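Local structure of DUF211 domain-containing protein (Archaeoglobus fulgidus DSM 4304, 3BPD) at residues R7-D12 with N58-E63; D12-H17 with G73-S78; L26-L31 with G67-M72; V37-S42 with I51-L56. The protein is of unknown function but binds magnesium ions and assembles into a heptamer of identical subunits. The protein carries 1 engineered substitution. All blocks are in the same frame, centred on the assembly; numbering follows the deposited sequence.

In the fold
From the N terminus, strand 6-16 makes two contacts in succession: interaction 1 joins its first half to the lead-in of helix 62-71, and interaction 2 joins its second half, with D12 shared, to the start of strand 75-85. Interaction 3 pairs helix 21-29 with helix 62-71, and interaction 4 closes the short hairpin of strands 34-44 and 48-57. Interaction 4 lies within the loops closed by all the others, and interaction 3 lies within that of interaction 2; interaction 1 crosses both 2 and 3. Together they bind the four-stranded antiparallel sheet to the two helices, with L11, V13, I53 and I69 meeting where the contacts converge.

Interaction 1 (R7-D12 with N58-E63); sequences RRLVLD and NNLDYE. With MG (magnesium ion), chain Y.
L9 sets its CD1 methyl against the edge of the Y62 ring, near the ring plane and 3.8 Å from Y62 CD1, the two side chains crossing at about a right angle. The tyrosine CG, anti to its backbone N (chi1 -176°), carries the ring toward the strand and lets it offer this edge to L9. Two residues further along the strand, L11 CD1 comes within 4.4 Å of Y62 CE1, while on the other flank L60 CD1 lies 4.3 Å from L9 CD1. No hydrogen bond joins the two segments, so the contact rests on apolar groups, and I65 of helix 62-71 and I22 of a neighbouring subunit add to the packing on L9. At the N-terminal end R7 passes across N58, R7 CD standing 4.1 Å from N58 CA. The guanidinium itself is held by backbone carbonyls outside the segments: NH2 by K86 O, NH1 by G57 O and NE, weakly, by G85 O. D61 is the N-cap of the helix that carries Y62, its OD2 accepting a hydrogen bond from Q64 N. At its far end the strand leads on to the magnesium ligand D12. A strand whose leucines pack against the start of a helix lying over the sheet is what the layered, ferredoxin-like alpha/beta fold provides, here with helix 62-71 above the central strand 6-16.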
loop_
_atom_site.group_PDB
_atom_site.type_symbol
_atom_site.label_atom_id
_atom_site.label_comp_id
_atom_site.label_asym_id
_atom_site.label_seq_id
_atom_site.Cartn_x
_atom_site.Cartn_y
_atom_site.Cartn_z
ATOM N N ARG F 7 -19.518 6.713 14.410
ATOM C CA ARG F 7 -19.207 5.411 13.866
ATOM C C ARG F 7 -17.843 4.896 14.294
ATOM O O ARG F 7 -17.642 3.684 14.428
ATOM C CB ARG F 7 -19.338 5.479 12.345
ATOM C CG ARG F 7 -20.799 5.687 11.902
ATOM C CD ARG F 7 -21.536 4.359 11.721
ATOM N NE ARG F 7 -21.435 3.908 10.335
ATOM C CZ ARG F 7 -21.243 2.646 9.962
ATOM N NH1 ARG F 7 -21.125 1.695 10.878
ATOM N NH2 ARG F 7 -21.157 2.337 8.671
ATOM N N ARG F 8 -16.914 5.814 14.537
ATOM C CA ARG F 8 -15.574 5.429 14.960
ATOM C C ARG F 8 -14.868 6.528 15.771
ATOM O O ARG F 8 -14.964 7.721 15.467
ATOM C CB ARG F 8 -14.731 5.047 13.735
ATOM C CG ARG F 8 -13.486 4.233 14.067
ATOM C CD ARG F 8 -12.710 3.876 12.813
ATOM N NE ARG F 8 -12.098 5.054 12.213
ATOM C CZ ARG F 8 -11.580 5.091 10.990
ATOM N NH1 ARG F 8 -11.597 4.008 10.229
ATOM N NH2 ARG F 8 -11.064 6.218 10.524
ATOM N N LEU F 9 -14.162 6.112 16.813
ATOM C CA LEU F 9 -13.438 7.041 17.668
ATOM C C LEU F 9 -12.018 6.533 17.936
ATOM O O LEU F 9 -11.788 5.334 18.110
ATOM C CB LEU F 9 -14.164 7.206 19.016
ATOM C CG LEU F 9 -15.568 7.805 19.010
ATOM C CD1 LEU F 9 -16.280 7.560 20.334
ATOM C CD2 LEU F 9 -15.450 9.285 18.725
ATOM N N VAL F 10 -11.053 7.440 17.936
ATOM C CA VAL F 10 -9.697 7.046 18.270
ATOM C C VAL F 10 -9.420 7.902 19.492
ATOM O O VAL F 10 -9.293 9.116 19.404
ATOM C CB VAL F 10 -8.681 7.341 17.136
ATOM C CG1 VAL F 10 -7.260 7.099 17.650
ATOM C CG2 VAL F 10 -8.968 6.443 15.925
ATOM N N LEU F 11 -9.376 7.258 20.643
ATOM C CA LEU F 11 -9.154 7.972 21.880
ATOM C C LEU F 11 -7.756 7.820 22.457
ATOM O O LEU F 11 -7.226 6.720 22.551
ATOM C CB LEU F 11 -10.185 7.515 22.909
ATOM C CG LEU F 11 -11.630 7.622 22.421
ATOM C CD1 LEU F 11 -12.577 7.328 23.560
ATOM C CD2 LEU F 11 -11.883 9.018 21.869
ATOM N N ASP F 12 -7.148 8.940 22.819
ATOM C CA ASP F 12 -5.837 8.905 23.442
ATOM C C ASP F 12 -6.133 8.815 24.930
ATOM O O ASP F 12 -6.678 9.753 25.516
ATOM C CB ASP F 12 -5.063 10.187 23.171
ATOM C CG ASP F 12 -3.822 10.291 24.022
ATOM O OD1 ASP F 12 -3.241 11.393 24.086
ATOM O OD2 ASP F 12 -3.426 9.265 24.630
ATOM N N ASN F 58 -21.962 1.391 15.433
ATOM C CA ASN F 58 -23.012 2.237 14.863
ATOM C C ASN F 58 -23.686 3.124 15.889
ATOM O O ASN F 58 -23.995 2.685 16.992
ATOM C CB ASN F 58 -24.092 1.403 14.202
ATOM C CG ASN F 58 -25.092 2.259 13.471
ATOM O OD1 ASN F 58 -26.183 1.807 13.125
ATOM N ND2 ASN F 58 -24.724 3.511 13.222
ATOM N N ASN F 59 -23.910 4.379 15.529
ATOM C CA ASN F 59 -24.579 5.309 16.424
ATOM C C ASN F 59 -24.053 5.184 17.860
ATOM O O ASN F 59 -24.824 5.071 18.812
ATOM C CB ASN F 59 -26.084 5.025 16.379
ATOM C CG ASN F 59 -26.912 6.187 16.880
ATOM O OD1 ASN F 59 -26.749 7.315 16.422
ATOM N ND2 ASN F 59 -27.815 5.915 17.819
ATOM N N LEU F 60 -22.732 5.212 18.008
ATOM C CA LEU F 60 -22.095 5.085 19.314
ATOM C C LEU F 60 -22.463 6.206 20.270
ATOM O O LEU F 60 -22.652 7.344 19.860
ATOM C CB LEU F 60 -20.571 5.069 19.171
ATOM C CG LEU F 60 -19.844 4.060 18.283
ATOM C CD1 LEU F 60 -18.356 4.313 18.441
ATOM C CD2 LEU F 60 -20.173 2.620 18.670
ATOM N N ASP F 61 -22.539 5.875 21.553
ATOM C CA ASP F 61 -22.849 6.846 22.602
ATOM C C ASP F 61 -21.544 7.247 23.313
ATOM O O ASP F 61 -21.059 6.539 24.193
ATOM C CB ASP F 61 -23.841 6.219 23.592
ATOM C CG ASP F 61 -24.095 7.089 24.808
ATOM O OD1 ASP F 61 -25.090 6.818 25.517
ATOM O OD2 ASP F 61 -23.310 8.027 25.071
ATOM N N TYR F 62 -20.986 8.390 22.933
ATOM C CA TYR F 62 -19.739 8.854 23.525
ATOM C C TYR F 62 -19.711 8.853 25.051
ATOM O O TYR F 62 -18.775 8.325 25.655
ATOM C CB TYR F 62 -19.378 10.255 23.018
ATOM C CG TYR F 62 -18.040 10.711 23.541
ATOM C CD1 TYR F 62 -16.860 10.051 23.179
ATOM C CD2 TYR F 62 -17.951 11.772 24.431
ATOM C CE1 TYR F 62 -15.627 10.442 23.700
ATOM C CE2 TYR F 62 -16.730 12.173 24.959
ATOM C CZ TYR F 62 -15.572 11.508 24.591
ATOM O OH TYR F 62 -14.372 11.924 25.131
ATOM N N GLU F 63 -20.713 9.449 25.683
ATOM C CA GLU F 63 -20.746 9.480 27.142
ATOM C C GLU F 63 -20.621 8.062 27.709
ATOM O O GLU F 63 -19.803 7.803 28.590
ATOM C CB GLU F 63 -22.046 10.134 27.637
ATOM C CG GLU F 63 -22.218 11.624 27.260
ATOM C CD GLU F 63 -21.131 12.556 27.830
ATOM O OE1 GLU F 63 -20.877 12.520 29.058
ATOM O OE2 GLU F 63 -20.547 13.336 27.039
HETATM MG MG MG Y . -3.496 13.172 22.770
#

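Interaction 2 (D12-H17 with G73-S78); sequences DVLKPH and GGVIHS. With MG (magnesium ion), chain Y.
The carbonyl oxygen of D12 is gripped by two successive backbone amides, H77 N at 2.8 Å and, weakly, S78 N at 3.4 Å. H77 and S78 thus both face D12, a classic beta bulge that shifts the antiparallel register by one residue. D12 N returns a nearly straight bond to S78 O (169°), and beyond the bulge L14 and V75 form a hydrogen-bonded pair, L14 N to V75 O and V75 N to L14 O. Between them V13 faces I76 in a non-hydrogen-bonded pair, V13 CG2 meeting I76 CG1 at 4.1 Å on the side covered by I69 of helix 62-71. An alanine in place of V13 would remove both methyls and probably leave a gap between I76 CG1 and the I69 and I53 side chains. The side chains of D12 and S78 share the other face and meet at a magnesium ion, bound by D12 OD1 at 2.2 Å and by S78 OG at 2.3 Å. With OG between its backbone N and carbonyl carbon (chi1 69°), the serine turns its hydroxyl toward the ion; OG is also hydrogen-bonded to D80 OD1. H77 is likewise a magnesium-binding residue, although it does not coordinate this ion. A carboxylate and a hydroxyl offer the hard oxygen ligands magnesium prefers, and the ion would probably polarise the serine hydroxyl, while the nearby charge of D80 is likely to help offset that of the metal.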
loop_
_atom_site.group_PDB
_atom_site.type_symbol
_atom_site.label_atom_id
_atom_site.label_comp_id
_atom_site.label_asym_id
_atom_site.label_seq_id
_atom_site.Cartn_x
_atom_site.Cartn_y
_atom_site.Cartn_z
ATOM N N ASP F 12 -7.148 8.940 22.819
ATOM C CA ASP F 12 -5.837 8.905 23.442
ATOM C C ASP F 12 -6.133 8.815 24.930
ATOM O O ASP F 12 -6.678 9.753 25.516
ATOM C CB ASP F 12 -5.063 10.187 23.171
ATOM C CG ASP F 12 -3.822 10.291 24.022
ATOM O OD1 ASP F 12 -3.241 11.393 24.086
ATOM O OD2 ASP F 12 -3.426 9.265 24.630
ATOM N N VAL F 13 -5.771 7.694 25.541
ATOM C CA VAL F 13 -6.041 7.500 26.956
ATOM C C VAL F 13 -4.827 7.202 27.832
ATOM O O VAL F 13 -3.933 6.448 27.448
ATOM C CB VAL F 13 -7.081 6.373 27.147
ATOM C CG1 VAL F 13 -7.214 6.015 28.611
ATOM C CG2 VAL F 13 -8.424 6.818 26.598
ATOM N N LEU F 14 -4.803 7.824 29.010
ATOM C CA LEU F 14 -3.748 7.602 29.991
ATOM C C LEU F 14 -4.435 6.846 31.127
ATOM O O LEU F 14 -5.573 7.151 31.478
ATOM C CB LEU F 14 -3.189 8.925 30.516
ATOM C CG LEU F 14 -2.197 8.787 31.680
ATOM C CD1 LEU F 14 -0.822 8.386 31.147
ATOM C CD2 LEU F 14 -2.108 10.099 32.438
ATOM N N LYS F 15 -3.754 5.863 31.702
ATOM C CA LYS F 15 -4.356 5.075 32.774
ATOM C C LYS F 15 -3.325 4.400 33.665
ATOM O O LYS F 15 -2.198 4.155 33.252
ATOM C CB LYS F 15 -5.232 3.978 32.172
ATOM C CG LYS F 15 -4.414 2.825 31.582
ATOM C CD LYS F 15 -5.305 1.689 31.118
ATOM C CE LYS F 15 -4.519 0.403 30.942
ATOM N NZ LYS F 15 -3.969 -0.102 32.230
ATOM N N PRO F 16 -3.700 4.081 34.909
ATOM C CA PRO F 16 -2.705 3.418 35.751
ATOM C C PRO F 16 -2.558 2.012 35.166
ATOM O O PRO F 16 -3.354 1.615 34.316
ATOM C CB PRO F 16 -3.356 3.435 37.125
ATOM C CG PRO F 16 -4.812 3.276 36.792
ATOM C CD PRO F 16 -5.002 4.182 35.592
ATOM N N HIS F 17 -1.558 1.259 35.608
ATOM C CA HIS F 17 -1.334 -0.078 35.067
ATOM C C HIS F 17 -2.514 -1.040 35.168
ATOM O O HIS F 17 -2.686 -1.903 34.312
ATOM C CB HIS F 17 -0.111 -0.710 35.725
ATOM C CG HIS F 17 1.166 0.010 35.438
ATOM N ND1 HIS F 17 2.376 -0.380 35.972
ATOM C CD2 HIS F 17 1.425 1.101 34.683
ATOM C CE1 HIS F 17 3.324 0.442 35.558
ATOM N NE2 HIS F 17 2.773 1.351 34.775
ATOM N N GLY F 73 -10.827 3.501 35.441
ATOM C CA GLY F 73 -9.638 4.171 35.930
ATOM C C GLY F 73 -8.890 4.976 34.885
ATOM O O GLY F 73 -7.928 5.666 35.206
ATOM N N GLY F 74 -9.324 4.907 33.637
ATOM C CA GLY F 74 -8.626 5.644 32.608
ATOM C C GLY F 74 -9.150 7.048 32.421
ATOM O O GLY F 74 -10.249 7.387 32.868
ATOM N N VAL F 75 -8.349 7.870 31.760
ATOM C CA VAL F 75 -8.730 9.238 31.472
ATOM C C VAL F 75 -8.470 9.496 29.987
ATOM O O VAL F 75 -7.462 9.061 29.444
ATOM C CB VAL F 75 -7.927 10.244 32.344
ATOM C CG1 VAL F 75 -6.440 10.122 32.062
ATOM C CG2 VAL F 75 -8.405 11.662 32.074
ATOM N N ILE F 76 -9.408 10.180 29.341
ATOM C CA ILE F 76 -9.318 10.523 27.925
ATOM C C ILE F 76 -8.583 11.855 27.779
ATOM O O ILE F 76 -9.132 12.906 28.093
ATOM C CB ILE F 76 -10.723 10.687 27.300
ATOM C CG1 ILE F 76 -11.503 9.374 27.402
ATOM C CG2 ILE F 76 -10.602 11.131 25.860
ATOM C CD1 ILE F 76 -12.918 9.468 26.904
ATOM N N HIS F 77 -7.343 11.813 27.310
ATOM C CA HIS F 77 -6.572 13.026 27.131
ATOM C C HIS F 77 -7.001 13.770 25.895
ATOM O O HIS F 77 -6.948 14.991 25.846
ATOM C CB HIS F 77 -5.096 12.689 27.040
ATOM C CG HIS F 77 -4.452 12.500 28.372
ATOM N ND1 HIS F 77 -3.153 12.063 28.517
ATOM C CD2 HIS F 77 -4.929 12.694 29.624
ATOM C CE1 HIS F 77 -2.859 11.997 29.802
ATOM N NE2 HIS F 77 -3.920 12.374 30.495
ATOM N N SER F 78 -7.425 13.029 24.886
ATOM C CA SER F 78 -7.858 13.660 23.656
ATOM C C SER F 78 -8.534 12.689 22.688
ATOM O O SER F 78 -8.237 11.493 22.672
ATOM C CB SER F 78 -6.663 14.306 22.967
ATOM O OG SER F 78 -5.792 13.306 22.497
HETATM MG MG MG Y . -3.496 13.172 22.770
#

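Interaction 3 (L26-L31 with G67-M72); sequences LKLSEL and GVIEDM. Engineered in segment 67-72: M72 (natural residue Leu).
V68 fits its two methyls among K27, L28 and L31, and through it the two helices of the ferredoxin-like fold pack against each other on one face of the sheet. The close part of the contact lies around this valine. Its CG2 packs on both L31 methyls, 3.8 Å from L31 CD1 and 4.0 Å from L31 CD2, the two side chains sliding past each other in opposite directions. Its CG1 is anti to the backbone N (chi1 -175°) and is flanked by K27 CB and L28 CD2. L28 divides its branches: the side chain lies aslant V68, its CD2 3.9 Å from V68 CB, while CD1 reaches 4.1 Å to I69 CG1 on the sheet side, where L11, V13 and V37 also contribute to the core. An alanine in place of L28 would remove both leucine methyls and probably leave I69 CG1 and one side of V68 without a partner, opening a gap between the helices above the sheet. The outer side is different in character. K27 is exposed, and the end of its side chain leads away from the contact; its ammonium makes a long salt bridge three residues along its own chain, 3.7 Å from K27 NZ to E30 OE2. Residue 72, an engineered methionine present as selenomethionine where the natural chain has leucine, reaches across from segment 67-72 and also touches V23 and F24. It crosses the lysine at about a right angle, with M72 CE 3.6 Å from K27 CG.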
loop_
_atom_site.group_PDB
_atom_site.type_symbol
_atom_site.label_atom_id
_atom_site.label_comp_id
_atom_site.label_asym_id
_atom_site.label_seq_id
_atom_site.Cartn_x
_atom_site.Cartn_y
_atom_site.Cartn_z
ATOM N N LEU F 26 -12.276 -5.839 26.520
ATOM C CA LEU F 26 -13.466 -6.652 26.759
ATOM C C LEU F 26 -14.685 -5.816 27.140
ATOM O O LEU F 26 -15.726 -5.891 26.487
ATOM C CB LEU F 26 -13.193 -7.686 27.849
ATOM C CG LEU F 26 -12.193 -8.775 27.455
ATOM C CD1 LEU F 26 -11.721 -9.498 28.701
ATOM C CD2 LEU F 26 -12.823 -9.752 26.449
ATOM N N LYS F 27 -14.551 -5.010 28.190
ATOM C CA LYS F 27 -15.661 -4.192 28.651
ATOM C C LYS F 27 -16.228 -3.266 27.589
ATOM O O LYS F 27 -17.451 -3.141 27.460
ATOM C CB LYS F 27 -15.254 -3.388 29.885
ATOM C CG LYS F 27 -14.920 -4.264 31.081
ATOM C CD LYS F 27 -16.003 -5.318 31.290
ATOM C CE LYS F 27 -15.566 -6.384 32.273
ATOM N NZ LYS F 27 -16.545 -7.504 32.338
ATOM N N LEU F 28 -15.354 -2.616 26.826
ATOM C CA LEU F 28 -15.816 -1.711 25.777
ATOM C C LEU F 28 -16.487 -2.462 24.655
ATOM O O LEU F 28 -17.469 -1.985 24.086
ATOM C CB LEU F 28 -14.654 -0.897 25.213
ATOM C CG LEU F 28 -14.298 0.319 26.066
ATOM C CD1 LEU F 28 -12.970 0.898 25.640
ATOM C CD2 LEU F 28 -15.404 1.352 25.936
ATOM N N SER F 29 -15.963 -3.645 24.349
ATOM C CA SER F 29 -16.509 -4.462 23.270
ATOM C C SER F 29 -17.876 -5.021 23.617
ATOM O O SER F 29 -18.648 -5.382 22.733
ATOM C CB SER F 29 -15.576 -5.632 22.947
ATOM O OG SER F 29 -15.629 -6.612 23.963
ATOM N N GLU F 30 -18.174 -5.097 24.909
ATOM C CA GLU F 30 -19.454 -5.637 25.348
ATOM C C GLU F 30 -20.582 -4.606 25.300
ATOM O O GLU F 30 -21.757 -4.953 25.460
ATOM C CB GLU F 30 -19.303 -6.233 26.745
ATOM C CG GLU F 30 -18.394 -7.460 26.781
ATOM C CD GLU F 30 -17.986 -7.854 28.192
ATOM O OE1 GLU F 30 -17.278 -8.868 28.356
ATOM O OE2 GLU F 30 -18.368 -7.149 29.147
ATOM N N LEU F 31 -20.222 -3.344 25.067
ATOM C CA LEU F 31 -21.206 -2.274 24.947
ATOM C C LEU F 31 -22.073 -2.559 23.716
ATOM O O LEU F 31 -21.620 -3.166 22.735
ATOM C CB LEU F 31 -20.511 -0.921 24.779
ATOM C CG LEU F 31 -19.992 -0.197 26.015
ATOM C CD1 LEU F 31 -19.076 0.948 25.600
ATOM C CD2 LEU F 31 -21.175 0.322 26.813
ATOM N N GLY F 67 -17.840 6.711 29.941
ATOM C CA GLY F 67 -18.191 6.167 31.230
ATOM C C GLY F 67 -17.367 4.939 31.522
ATOM O O GLY F 67 -16.718 4.872 32.562
ATOM N N VAL F 68 -17.376 3.979 30.597
ATOM C CA VAL F 68 -16.642 2.736 30.775
ATOM C C VAL F 68 -15.176 2.999 31.027
ATOM O O VAL F 68 -14.622 2.510 32.009
ATOM C CB VAL F 68 -16.772 1.813 29.549
ATOM C CG1 VAL F 68 -16.087 0.489 29.824
ATOM C CG2 VAL F 68 -18.231 1.588 29.222
ATOM N N ILE F 69 -14.549 3.770 30.144
ATOM C CA ILE F 69 -13.132 4.094 30.280
ATOM C C ILE F 69 -12.809 4.726 31.641
ATOM O O ILE F 69 -11.835 4.346 32.298
ATOM C CB ILE F 69 -12.675 5.056 29.135
ATOM C CG1 ILE F 69 -12.736 4.327 27.797
ATOM C CG2 ILE F 69 -11.254 5.588 29.392
ATOM C CD1 ILE F 69 -12.321 5.183 26.628
ATOM N N GLU F 70 -13.629 5.685 32.058
ATOM C CA GLU F 70 -13.419 6.363 33.330
ATOM C C GLU F 70 -13.784 5.536 34.554
ATOM O O GLU F 70 -13.239 5.761 35.634
ATOM C CB GLU F 70 -14.189 7.670 33.362
ATOM C CG GLU F 70 -13.687 8.689 32.378
ATOM C CD GLU F 70 -14.438 10.000 32.483
ATOM O OE1 GLU F 70 -15.693 9.968 32.514
ATOM O OE2 GLU F 70 -13.776 11.060 32.531
ATOM N N ASP F 71 -14.717 4.601 34.399
ATOM C CA ASP F 71 -15.112 3.741 35.511
ATOM C C ASP F 71 -13.951 2.803 35.779
ATOM O O ASP F 71 -13.710 2.395 36.917
ATOM C CB ASP F 71 -16.338 2.895 35.155
ATOM C CG ASP F 71 -17.643 3.657 35.282
ATOM O OD1 ASP F 71 -17.656 4.713 35.973
ATOM O OD2 ASP F 71 -18.657 3.184 34.701
HETATM N N MSE F 72 -13.245 2.485 34.698
HETATM C CA MSE F 72 -12.105 1.576 34.690
HETATM C C MSE F 72 -10.808 2.196 35.194
HETATM O O MSE F 72 -9.798 1.508 35.338
HETATM C CB MSE F 72 -11.893 1.061 33.266
HETATM C CG MSE F 72 -11.747 -0.441 33.150
HETATM SE SE MSE F 72 -13.270 -1.363 33.893
HETATM C CE MSE F 72 -12.718 -3.185 33.690
#

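Interaction 4 (V37-S42 with I51-L56); sequences VNIHLS and IKITIL
I39 and I53 lie side by side and point the same way, their CG1 atoms 4.0 Å apart in a non-hydrogen-bonded antiparallel pair. From there I51 is turned against two partners: its side chain and that of I39 cross obliquely, I51 CD1 4.0 Å from I39 CG2, while L41 crosses it at about a right angle, L41 CD1 touching I51 CG2. I51 holds CG1 between its backbone N and carbonyl carbon (chi1 62°), leaving CG2 anti to the carbonyl carbon. V37 extends this apolar face, with CG1 4.3 Å from I53 CG2. On the other face, H40 presents its ring edge to K52 CB, and N38 and T54 meet CB to CB at 4.1 Å. N38 to T54 and H40 to K52 are the hydrogen-bonded pairs, with four bonds such as T54 N to N38 O at 2.8 Å. N38 ND2 binds E81 OE1 and V89 O of a neighbouring subunit, and V37 to H40 pair with a strand of that subunit, continuing the sheet across the interface. Within the chain the hairpin has strand 6-16 on its inner side, and its isoleucine face is covered by F24, A25 and L28 of helix 21-29 and by I65 and I69 of helix 62-71.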
loop_
_atom_site.group_PDB
_atom_site.type_symbol
_atom_site.label_atom_id
_atom_site.label_comp_id
_atom_site.label_asym_id
_atom_site.label_seq_id
_atom_site.Cartn_x
_atom_site.Cartn_y
_atom_site.Cartn_z
ATOM N N VAL F 37 -13.273 -3.409 19.084
ATOM C CA VAL F 37 -12.392 -2.498 19.796
ATOM C C VAL F 37 -10.927 -2.860 19.630
ATOM O O VAL F 37 -10.546 -4.024 19.692
ATOM C CB VAL F 37 -12.698 -2.492 21.303
ATOM C CG1 VAL F 37 -11.756 -1.543 22.021
ATOM C CG2 VAL F 37 -14.131 -2.083 21.538
ATOM N N ASN F 38 -10.107 -1.848 19.406
ATOM C CA ASN F 38 -8.683 -2.066 19.280
ATOM C C ASN F 38 -7.958 -1.169 20.261
ATOM O O ASN F 38 -8.133 0.053 20.277
ATOM C CB ASN F 38 -8.188 -1.760 17.873
ATOM C CG ASN F 38 -6.675 -1.870 17.760
ATOM O OD1 ASN F 38 -5.939 -1.154 18.439
ATOM N ND2 ASN F 38 -6.207 -2.772 16.907
ATOM N N ILE F 39 -7.155 -1.782 21.107
ATOM C CA ILE F 39 -6.400 -1.000 22.055
ATOM C C ILE F 39 -4.917 -1.164 21.765
ATOM O O ILE F 39 -4.360 -2.260 21.833
ATOM C CB ILE F 39 -6.736 -1.390 23.499
ATOM C CG1 ILE F 39 -8.201 -1.060 23.778
ATOM C CG2 ILE F 39 -5.874 -0.601 24.453
ATOM C CD1 ILE F 39 -8.609 -1.239 25.203
ATOM N N HIS F 40 -4.294 -0.056 21.392
ATOM C CA HIS F 40 -2.878 -0.054 21.086
ATOM C C HIS F 40 -2.078 0.568 22.227
ATOM O O HIS F 40 -2.426 1.643 22.730
ATOM C CB HIS F 40 -2.629 0.731 19.810
ATOM C CG HIS F 40 -1.181 0.881 19.482
ATOM N ND1 HIS F 40 -0.422 -0.155 18.983
ATOM C CD2 HIS F 40 -0.339 1.932 19.628
ATOM C CE1 HIS F 40 0.827 0.251 18.834
ATOM N NE2 HIS F 40 0.902 1.513 19.220
ATOM N N LEU F 41 -1.016 -0.117 22.638
ATOM C CA LEU F 41 -0.158 0.367 23.712
ATOM C C LEU F 41 0.886 1.328 23.143
ATOM O O LEU F 41 1.734 0.947 22.332
ATOM C CB LEU F 41 0.537 -0.806 24.404
ATOM C CG LEU F 41 1.598 -0.442 25.446
ATOM C CD1 LEU F 41 0.974 0.384 26.550
ATOM C CD2 LEU F 41 2.216 -1.707 26.012
ATOM N N SER F 42 0.817 2.581 23.577
ATOM C CA SER F 42 1.739 3.607 23.102
ATOM C C SER F 42 3.011 3.659 23.924
ATOM O O SER F 42 4.093 3.811 23.381
ATOM C CB SER F 42 1.060 4.972 23.133
ATOM O OG SER F 42 -0.113 4.976 22.334
ATOM N N ILE F 51 -2.272 4.674 25.998
ATOM C CA ILE F 51 -2.822 3.742 25.027
ATOM C C ILE F 51 -3.747 4.432 24.021
ATOM O O ILE F 51 -4.391 5.432 24.347
ATOM C CB ILE F 51 -3.610 2.611 25.754
ATOM C CG1 ILE F 51 -4.797 3.205 26.525
ATOM C CG2 ILE F 51 -2.697 1.879 26.729
ATOM C CD1 ILE F 51 -5.637 2.169 27.279
ATOM N N LYS F 52 -3.797 3.900 22.798
ATOM C CA LYS F 52 -4.674 4.425 21.747
ATOM C C LYS F 52 -5.865 3.460 21.597
ATOM O O LYS F 52 -5.673 2.274 21.326
ATOM C CB LYS F 52 -3.922 4.522 20.411
ATOM C CG LYS F 52 -3.852 5.924 19.840
ATOM C CD LYS F 52 -2.881 6.793 20.632
ATOM C CE LYS F 52 -2.813 8.214 20.099
ATOM N NZ LYS F 52 -1.566 8.881 20.570
ATOM N N ILE F 53 -7.085 3.964 21.784
ATOM C CA ILE F 53 -8.285 3.131 21.670
ATOM C C ILE F 53 -9.089 3.451 20.410
ATOM O O ILE F 53 -9.463 4.596 20.174
ATOM C CB ILE F 53 -9.230 3.309 22.882
ATOM C CG1 ILE F 53 -8.539 2.861 24.180
ATOM C CG2 ILE F 53 -10.498 2.497 22.666
ATOM C CD1 ILE F 53 -9.356 3.121 25.467
ATOM N N THR F 54 -9.341 2.430 19.600
ATOM C CA THR F 54 -10.112 2.599 18.382
ATOM C C THR F 54 -11.394 1.797 18.570
ATOM O O THR F 54 -11.353 0.581 18.784
ATOM C CB THR F 54 -9.355 2.057 17.143
ATOM O OG1 THR F 54 -8.127 2.764 16.990
ATOM C CG2 THR F 54 -10.181 2.237 15.874
ATOM N N ILE F 55 -12.525 2.492 18.504
ATOM C CA ILE F 55 -13.834 1.877 18.659
ATOM C C ILE F 55 -14.644 2.005 17.381
ATOM O O ILE F 55 -14.825 3.102 16.844
ATOM C CB ILE F 55 -14.625 2.536 19.784
ATOM C CG1 ILE F 55 -13.791 2.555 21.052
ATOM C CG2 ILE F 55 -15.902 1.766 20.041
ATOM C CD1 ILE F 55 -14.469 3.251 22.187
ATOM N N LEU F 56 -15.124 0.862 16.902
ATOM C CA LEU F 56 -15.932 0.799 15.695
ATOM C C LEU F 56 -17.353 0.377 16.077
ATOM O O LEU F 56 -17.546 -0.377 17.028
ATOM C CB LEU F 56 -15.338 -0.223 14.716
ATOM C CG LEU F 56 -16.077 -0.341 13.378
ATOM C CD1 LEU F 56 -16.036 1.017 12.696
ATOM C CD2 LEU F 56 -15.468 -1.419 12.496
#